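Local coordinates for putative molybdenum cofactor biosynthesis protein (Corynebacterium diphtheriae, PDB 2G2C) that probably takes part in molybdenum cofactor biosynthesis, as a member of a family that binds molybdopterin, at residues G125-D130 against A134-A139. Sequence-based numbering, arbitrary orientation. Where two conformers were deposited one is given.
Sequences GVTGRD and ALIVNA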
loop_
_atom_site.group_PDB
_atom_site.type_symbol
_atom_site.label_atom_id
_atom_site.label_comp_id
_atom_site.label_asym_id
_atom_site.label_seq_id
_atom_site.Cartn_x
_atom_site.Cartn_y
_atom_site.Cartn_z
ATOM N N GLY A 125 6.547 0.191 5.224
ATOM C CA GLY A 125 7.565 -0.663 5.845
ATOM C C GLY A 125 7.819 -1.897 5.044
ATOM O O GLY A 125 7.083 -2.158 4.067
ATOM N N VAL A 126 8.802 -2.700 5.481
ATOM C CA VAL A 126 9.049 -3.982 4.777
ATOM C C VAL A 126 8.809 -5.155 5.713
ATOM O O VAL A 126 8.879 -4.995 6.932
ATOM C CB VAL A 126 10.511 -4.067 4.217
ATOM C CG1 VAL A 126 10.756 -3.032 3.135
ATOM C CG2 VAL A 126 11.551 -3.873 5.310
ATOM N N THR A 127 8.521 -6.329 5.126
ATOM C CA THR A 127 8.129 -7.492 5.929
ATOM C C THR A 127 9.310 -8.369 6.317
ATOM O O THR A 127 9.144 -9.359 7.019
ATOM C CB THR A 127 7.122 -8.389 5.209
ATOM O OG1 THR A 127 7.768 -8.888 4.032
ATOM C CG2 THR A 127 5.821 -7.605 4.898
ATOM N N GLY A 128 10.499 -7.980 5.896
ATOM C CA GLY A 128 11.726 -8.751 6.148
ATOM C C GLY A 128 12.886 -7.992 5.565
ATOM O O GLY A 128 12.725 -6.838 5.106
ATOM N N ARG A 129 14.039 -8.653 5.511
ATOM C CA ARG A 129 15.246 -7.980 5.055
ATOM C C ARG A 129 15.977 -8.616 3.882
ATOM O O ARG A 129 17.085 -8.215 3.536
ATOM C CB ARG A 129 16.141 -7.539 6.232
ATOM C CG ARG A 129 15.407 -6.601 7.220
ATOM C CD ARG A 129 15.197 -5.176 6.652
ATOM N NE ARG A 129 16.488 -4.460 6.627
ATOM C CZ ARG A 129 17.046 -3.846 7.682
ATOM N NH1 ARG A 129 16.377 -3.778 8.842
ATOM N NH2 ARG A 129 18.265 -3.295 7.571
ATOM N N ASP A 130 15.303 -9.556 3.226
ATOM C CA ASP A 130 15.933 -10.379 2.225
ATOM C C ASP A 130 15.108 -10.351 0.947
ATOM O O ASP A 130 14.119 -9.582 0.843
ATOM C CB ASP A 130 16.146 -11.812 2.718
ATOM C CG ASP A 130 14.849 -12.544 3.041
ATOM O OD1 ASP A 130 13.740 -12.234 2.529
ATOM O OD2 ASP A 130 14.964 -13.520 3.825
ATOM N N ALA A 134 8.567 -8.147 1.360
ATOM C CA ALA A 134 7.694 -7.258 0.614
ATOM C C ALA A 134 7.716 -5.853 1.218
ATOM O O ALA A 134 7.964 -5.687 2.418
ATOM C CB ALA A 134 6.280 -7.783 0.619
ATOM N N LEU A 135 7.470 -4.863 0.371
ATOM C CA LEU A 135 7.260 -3.482 0.790
ATOM C C LEU A 135 5.758 -3.203 0.813
ATOM O O LEU A 135 5.080 -3.496 -0.172
ATOM C CB LEU A 135 7.888 -2.563 -0.241
ATOM C CG LEU A 135 7.639 -1.065 -0.079
ATOM C CD1 LEU A 135 8.323 -0.505 1.202
ATOM C CD2 LEU A 135 8.155 -0.354 -1.342
ATOM N N ILE A 136 5.227 -2.687 1.918
ATOM C CA ILE A 136 3.814 -2.363 2.025
ATOM C C ILE A 136 3.727 -0.862 2.243
ATOM O O ILE A 136 4.486 -0.301 3.074
ATOM C CB ILE A 136 3.154 -3.120 3.194
ATOM C CG1 ILE A 136 3.405 -4.628 3.072
ATOM C CG2 ILE A 136 1.637 -2.832 3.242
ATOM C CD1 ILE A 136 2.795 -5.411 4.180
ATOM N N VAL A 137 2.814 -0.216 1.501
ATOM C CA VAL A 137 2.633 1.247 1.566
ATOM C C VAL A 137 1.152 1.506 1.749
ATOM O O VAL A 137 0.333 1.005 0.966
ATOM C CB VAL A 137 3.079 1.903 0.221
ATOM C CG1 VAL A 137 2.657 3.380 0.128
ATOM C CG2 VAL A 137 4.577 1.769 0.029
ATOM N N ASN A 138 0.813 2.280 2.789
ATOM C CA ASN A 138 -0.581 2.727 3.009
ATOM C C ASN A 138 -0.778 4.112 2.412
ATOM O O ASN A 138 -0.160 5.081 2.889
ATOM C CB ASN A 138 -0.889 2.888 4.506
ATOM C CG ASN A 138 -0.790 1.605 5.307
ATOM O OD1 ASN A 138 -0.573 1.695 6.508
ATOM N ND2 ASN A 138 -1.021 0.443 4.691
ATOM N N ALA A 139 -1.625 4.217 1.380
ATOM C CA ALA A 139 -2.023 5.536 0.868
ATOM C C ALA A 139 -3.402 5.945 1.370
ATOM O O ALA A 139 -4.200 5.109 1.770
ATOM C CB ALA A 139 -2.028 5.523 -0.659
#
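Thr-127 and Ala-134 close the loop end of a beta hairpin, strands 124-126 and 135-139, in the mixed sheet of a probable molybdopterin-binding domain. Their grip is mutual: Thr-127 N gives its hydrogen to Ala-134 O at 2.8 Å, and Ala-134 N returns an almost straight bond to Thr-127 OG1 at 2.9 Å. With chi1 at 63°, OG1 sits between the backbone N and the carbonyl carbon of Thr-127, where it meets the N-H of Ala-134; at the loop end a side-chain oxygen, not a backbone carbonyl, accepts this N-H. The same rotation lays the methyl CG2 against the end of Ile-136, the two side chains meeting at about a right angle with Thr-127 CG2 to Ile-136 CD1 at 3.8 Å. Val-126 and Leu-135 form a non-hydrogen-bonded pair on the other face, which helix 157-165 covers: Leu-164 packs on Val-126, Ile-157 and Ile-160 on Leu-135. The valine and leucine side chains meet at a slant, Val-126 CG1 reaching Leu-135 CD1 at 4.0 Å. Beyond them Gly-125 and Ile-136 make a hydrogen-bonded pair, with a bond in each direction. Chi1 of 173° and chi2 of 67° turn the Leu-135 side chain back to the neighbouring strand, and Leu-135 CD1 lies 3.5 Å from Gly-125 O.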